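Local coordinates for nonribosomal peptide synthase (Streptomyces sp. MJ635-86F5, PDB 5JJP), which activates aliphatic beta-amino acids as adenylates at the expense of ATP, in the manner of the adenylation domains of nonribosomal peptide synthetases, at residues T125-A130 and G145-L150; I301-E306 and G311-L316. All blocks are in the same frame, centred on the assembly; numbering follows the deposited sequence.

Contact 1 of 2, residues T125-A130 and G145-L150; sequences TIIGMA and GLPPGL
A small, wholly apolar surface contact joins Ile127, on helix 120-130, to Leu146, Pro147 and Leu150 in the loop that runs from strand 134-138 to strand 151-156. It illustrates how one side chain at a helix surface can gather several residues of an irregular loop: the closest approach to each of the three is made by CD1 of Ile127. That atom meets Leu150 CD2 at 3.8 Å, the two side chains reaching toward each other tip to tip. The ring of Pro147 offers its CD carbon to Ile127 CD1 at 4.1 Å, and Leu146 CD2 closes the group at 4.2 Å from Ile127 CD1. The reach comes from an extended isoleucine, with CG1 beside the backbone N (chi1 -67°) and CD1 carried straight on from it (chi2 176°). About 127 Å² is buried in all, 71 Å² of it on Ile127.

Helix 120-130 is the connection of a beta-alpha-beta crossover from strand 111-114 to strand 134-138, passing over the intervening strand 87-90, in the layered alpha-beta sandwich of the AMP-binding family. The loop belongs to the next connection, which joins the adjacent parallel strands 134-138 and 151-156 without a helix. It contains a beta turn, in which Leu150 N donates to Pro147 O at 3.0 Å across a cis Pro148-Gly149 peptide; this brings Pro147 and Leu150 round to the same methyl group. Leu146 and Leu150 also lie on Phe135 of strand 134-138, while Pro132 touches both Ile127 and Leu150. A polar tie accompanies the apolar one, since Arg124 NE, one helical turn before Gly128, hydrogen-bonds Gly145 O. Another face of the helix, bearing Ile126, Met129 and Ala130, packs on Phe186 of strand 181-186.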
loop_
_atom_site.group_PDB
_atom_site.type_symbol
_atom_site.label_atom_id
_atom_site.label_comp_id
_atom_site.label_asym_id
_atom_site.label_seq_id
_atom_site.Cartn_x
_atom_site.Cartn_y
_atom_site.Cartn_z
ATOM N N THR A 125 -13.160 13.430 -11.917
ATOM C CA THR A 125 -14.153 12.674 -11.132
ATOM C C THR A 125 -13.714 12.601 -9.651
ATOM O O THR A 125 -14.531 12.845 -8.752
ATOM C CB THR A 125 -14.393 11.253 -11.710
ATOM O OG1 THR A 125 -14.730 11.347 -13.094
ATOM C CG2 THR A 125 -15.531 10.546 -11.009
ATOM N N ILE A 126 -12.440 12.274 -9.401
ATOM C CA ILE A 126 -11.907 12.258 -8.030
ATOM C C ILE A 126 -12.166 13.604 -7.329
ATOM O O ILE A 126 -12.538 13.648 -6.181
ATOM C CB ILE A 126 -10.349 12.045 -7.970
ATOM C CG1 ILE A 126 -9.859 10.701 -8.551
ATOM C CG2 ILE A 126 -9.823 12.219 -6.558
ATOM C CD1 ILE A 126 -10.825 9.552 -8.437
ATOM N N ILE A 127 -11.866 14.698 -8.018
ATOM C CA ILE A 127 -11.905 16.021 -7.431
ATOM C C ILE A 127 -13.317 16.408 -7.089
ATOM O O ILE A 127 -13.538 16.967 -6.025
ATOM C CB ILE A 127 -11.248 17.076 -8.355
ATOM C CG1 ILE A 127 -9.736 16.806 -8.450
ATOM C CG2 ILE A 127 -11.492 18.491 -7.843
ATOM C CD1 ILE A 127 -8.959 17.699 -9.396
ATOM N N GLY A 128 -14.272 16.070 -7.930
ATOM C CA GLY A 128 -15.665 16.343 -7.610
ATOM C C GLY A 128 -16.200 15.485 -6.466
ATOM O O GLY A 128 -16.995 15.941 -5.677
ATOM N N MET A 129 -15.807 14.227 -6.384
ATOM C CA MET A 129 -16.275 13.354 -5.269
ATOM C C MET A 129 -15.671 13.700 -3.894
ATOM O O MET A 129 -16.387 13.694 -2.892
ATOM C CB MET A 129 -16.001 11.881 -5.570
ATOM C CG MET A 129 -16.748 11.413 -6.811
ATOM S SD MET A 129 -16.547 9.677 -7.099
ATOM C CE MET A 129 -17.516 9.007 -5.722
ATOM N N ALA A 130 -14.377 14.048 -3.872
ATOM C CA ALA A 130 -13.646 14.221 -2.623
ATOM C C ALA A 130 -13.432 15.692 -2.255
ATOM O O ALA A 130 -13.073 15.978 -1.136
ATOM C CB ALA A 130 -12.301 13.541 -2.738
ATOM N N GLY A 145 -5.808 20.710 -17.089
ATOM C CA GLY A 145 -7.247 20.381 -16.884
ATOM C C GLY A 145 -7.774 20.642 -15.468
ATOM O O GLY A 145 -8.883 20.229 -15.124
ATOM N N LEU A 146 -6.978 21.294 -14.634
ATOM C CA LEU A 146 -7.426 21.503 -13.256
ATOM C C LEU A 146 -8.486 22.610 -13.090
ATOM O O LEU A 146 -8.445 23.633 -13.787
ATOM C CB LEU A 146 -6.284 21.848 -12.346
ATOM C CG LEU A 146 -5.283 20.714 -12.176
ATOM C CD1 LEU A 146 -4.000 21.277 -11.636
ATOM C CD2 LEU A 146 -5.779 19.588 -11.284
ATOM N N PRO A 147 -9.422 22.417 -12.159
ATOM C CA PRO A 147 -10.315 23.554 -11.925
ATOM C C PRO A 147 -9.567 24.777 -11.348
ATOM O O PRO A 147 -8.689 24.653 -10.513
ATOM C CB PRO A 147 -11.431 22.950 -11.036
ATOM C CG PRO A 147 -11.235 21.457 -11.086
ATOM C CD PRO A 147 -9.793 21.235 -11.361
ATOM N N PRO A 148 -9.819 25.947 -11.918
ATOM C CA PRO A 148 -9.480 27.182 -11.242
ATOM C C PRO A 148 -10.375 27.374 -9.998
ATOM O O PRO A 148 -11.483 26.808 -9.933
ATOM C CB PRO A 148 -9.845 28.249 -12.270
ATOM C CG PRO A 148 -10.382 27.577 -13.478
ATOM C CD PRO A 148 -10.643 26.154 -13.127
ATOM N N GLY A 149 -9.917 28.049 -8.950
ATOM C CA GLY A 149 -8.588 27.944 -8.385
ATOM C C GLY A 149 -8.539 26.884 -7.293
ATOM O O GLY A 149 -8.678 27.137 -6.102
ATOM N N LEU A 150 -8.355 25.652 -7.699
ATOM C CA LEU A 150 -8.115 24.611 -6.705
ATOM C C LEU A 150 -6.718 24.938 -6.193
ATOM O O LEU A 150 -5.923 25.294 -6.994
ATOM C CB LEU A 150 -8.051 23.270 -7.418
ATOM C CG LEU A 150 -7.669 21.919 -6.828
ATOM C CD1 LEU A 150 -8.565 21.494 -5.687
ATOM C CD2 LEU A 150 -7.676 20.909 -7.924
#

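Contact 2 of 2, residues I301-E306 and G311-L316; sequences ILFSGE and GDLREL
Aliphatic contact comes first: CD1 of Ile301 and CD2 of Leu316 meet tip to tip at 4.0 Å, the isoleucine reaching out from the strand and the leucine from the helix. Both chains are extended, Ile301 through its second torsion (chi2 174°) and Leu316 through a CG that lies anti to the backbone N (chi1 -177°).

The aromatic contacts involve the far end of Phe303. Leu316 CD2, the same methyl that touches Ile301, comes to the ring edge near its plane, 4.2 Å from Phe303 CZ. Leu313 crosses the ring obliquely, its CD1 lying 4.0 Å from Phe303 CZ and equally far from CE2. Phe303 also engages Phe308 edge-to-face.

Leu313 and Leu316, three residues apart on the helix, face Ile301 and Phe303, two residues apart on the strand. Within the helix, Leu316 N bonds to Asp312 O at 2.8 Å. Strand 301-304 and helix 311-316 run nearly antiparallel (171°), their axes 13.1 Å apart at closest approach, a gap bridged by the four buried side chains.

Helix 310-319 is the connection of the beta-alpha-beta unit from strand 300-304 to strand 324-329. Strand 300-304 lies inside a mixed sheet, hydrogen-bonded on one edge to strand 273-276 and on the other to strand 324-329, while Leu316 also touches Trp281 in a loop and Ile285 of helix 282-287.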
loop_
_atom_site.group_PDB
_atom_site.type_symbol
_atom_site.label_atom_id
_atom_site.label_comp_id
_atom_site.label_asym_id
_atom_site.label_seq_id
_atom_site.Cartn_x
_atom_site.Cartn_y
_atom_site.Cartn_z
ATOM N N ILE A 301 10.194 -12.869 -3.531
ATOM C CA ILE A 301 9.239 -12.189 -4.393
ATOM C C ILE A 301 7.869 -12.223 -3.740
ATOM O O ILE A 301 7.431 -13.264 -3.244
ATOM C CB ILE A 301 9.124 -12.883 -5.755
ATOM C CG1 ILE A 301 10.501 -12.994 -6.429
ATOM C CG2 ILE A 301 8.171 -12.119 -6.650
ATOM C CD1 ILE A 301 10.486 -13.805 -7.734
ATOM N N LEU A 302 7.196 -11.094 -3.778
ATOM C CA LEU A 302 5.845 -10.944 -3.255
ATOM C C LEU A 302 4.927 -10.532 -4.395
ATOM O O LEU A 302 5.233 -9.534 -5.101
ATOM C CB LEU A 302 5.876 -9.875 -2.198
ATOM C CG LEU A 302 4.573 -9.460 -1.539
ATOM C CD1 LEU A 302 4.009 -10.620 -0.755
ATOM C CD2 LEU A 302 4.746 -8.272 -0.597
ATOM N N PHE A 303 3.916 -11.342 -4.679
ATOM C CA PHE A 303 2.902 -11.004 -5.736
ATOM C C PHE A 303 1.585 -10.639 -5.166
ATOM O O PHE A 303 1.188 -11.206 -4.183
ATOM C CB PHE A 303 2.375 -12.181 -6.550
ATOM C CG PHE A 303 3.359 -13.137 -6.954
ATOM C CD1 PHE A 303 4.388 -12.761 -7.813
ATOM C CD2 PHE A 303 3.224 -14.446 -6.566
ATOM C CE1 PHE A 303 5.326 -13.686 -8.234
ATOM C CE2 PHE A 303 4.145 -15.378 -6.989
ATOM C CZ PHE A 303 5.205 -15.001 -7.819
ATOM N N SER A 304 0.829 -9.872 -5.941
ATOM C CA SER A 304 -0.588 -9.727 -5.676
ATOM C C SER A 304 -1.323 -9.106 -6.796
ATOM O O SER A 304 -0.736 -8.515 -7.690
ATOM C CB SER A 304 -0.762 -8.764 -4.524
ATOM O OG SER A 304 -0.359 -7.483 -4.949
ATOM N N GLY A 305 -2.645 -9.156 -6.668
ATOM C CA GLY A 305 -3.540 -8.272 -7.418
ATOM C C GLY A 305 -3.984 -8.869 -8.732
ATOM O O GLY A 305 -4.557 -8.167 -9.589
ATOM N N GLU A 306 -3.744 -10.174 -8.888
ATOM C CA GLU A 306 -3.941 -10.803 -10.177
ATOM C C GLU A 306 -3.694 -12.296 -10.020
ATOM O O GLU A 306 -2.868 -12.712 -9.212
ATOM C CB GLU A 306 -3.041 -10.071 -11.188
ATOM C CG GLU A 306 -2.564 -10.800 -12.421
ATOM C CD GLU A 306 -1.473 -10.006 -13.139
ATOM O OE1 GLU A 306 -1.603 -8.766 -13.308
ATOM O OE2 GLU A 306 -0.463 -10.621 -13.535
ATOM N N GLY A 311 1.515 -22.569 -14.432
ATOM C CA GLY A 311 2.603 -22.961 -15.307
ATOM C C GLY A 311 3.696 -21.921 -15.297
ATOM O O GLY A 311 4.870 -22.255 -15.226
ATOM N N ASP A 312 3.290 -20.656 -15.339
ATOM C CA ASP A 312 4.226 -19.551 -15.307
ATOM C C ASP A 312 5.026 -19.570 -14.000
ATOM O O ASP A 312 6.243 -19.409 -13.990
ATOM C CB ASP A 312 3.465 -18.217 -15.465
ATOM C CG ASP A 312 2.904 -17.986 -16.902
ATOM O OD1 ASP A 312 3.157 -18.796 -17.811
ATOM O OD2 ASP A 312 2.197 -16.970 -17.112
ATOM N N LEU A 313 4.326 -19.794 -12.888
ATOM C CA LEU A 313 4.938 -19.803 -11.564
ATOM C C LEU A 313 5.993 -20.885 -11.451
ATOM O O LEU A 313 7.105 -20.622 -10.978
ATOM C CB LEU A 313 3.871 -20.018 -10.496
ATOM C CG LEU A 313 4.259 -19.969 -9.011
ATOM C CD1 LEU A 313 5.246 -18.857 -8.695
ATOM C CD2 LEU A 313 2.999 -19.751 -8.199
ATOM N N ARG A 314 5.627 -22.093 -11.884
ATOM C CA ARG A 314 6.551 -23.224 -11.911
ATOM C C ARG A 314 7.805 -22.896 -12.720
ATOM O O ARG A 314 8.929 -23.161 -12.313
ATOM C CB ARG A 314 5.866 -24.460 -12.525
ATOM C CG ARG A 314 4.827 -25.143 -11.650
ATOM C CD ARG A 314 4.491 -26.564 -12.137
ATOM N NE ARG A 314 3.494 -27.236 -11.301
ATOM C CZ ARG A 314 2.163 -27.157 -11.456
ATOM N NH1 ARG A 314 1.615 -26.399 -12.398
ATOM N NH2 ARG A 314 1.341 -27.817 -10.630
ATOM N N GLU A 315 7.590 -22.288 -13.872
ATOM C CA GLU A 315 8.678 -21.859 -14.720
ATOM C C GLU A 315 9.567 -20.885 -13.935
ATOM O O GLU A 315 10.797 -21.057 -13.861
ATOM C CB GLU A 315 8.111 -21.229 -15.992
ATOM C CG GLU A 315 8.901 -21.515 -17.263
ATOM C CD GLU A 315 8.174 -21.034 -18.524
ATOM O OE1 GLU A 315 8.871 -20.591 -19.468
ATOM O OE2 GLU A 315 6.916 -21.028 -18.543
ATOM N N LEU A 316 8.935 -19.906 -13.292
ATOM C CA LEU A 316 9.677 -18.918 -12.452
ATOM C C LEU A 316 10.448 -19.545 -11.291
ATOM O O LEU A 316 11.637 -19.240 -11.132
ATOM C CB LEU A 316 8.757 -17.809 -11.924
ATOM C CG LEU A 316 9.425 -16.685 -11.111
ATOM C CD1 LEU A 316 10.353 -15.855 -11.987
ATOM C CD2 LEU A 316 8.361 -15.785 -10.465
#

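Contact 1 and contact 2 share a chemistry but differ in setting. Both are apolar throughout and of similar size, 127 and 134 Å², yet the four residues of contact 2 are all buried whereas those of contact 1 are partly exposed. Contact 2 sets a helix against a strand of its own crossover; contact 1 sets a crossover helix against a loop further along, so its partners follow no regular spacing. One isoleucine serves all of contact 1, while contact 2 spreads over two strand and two helix residues and includes an aromatic ring. They involve different sheets, with centres about 38 Å apart and nearest atoms about 19 Å apart.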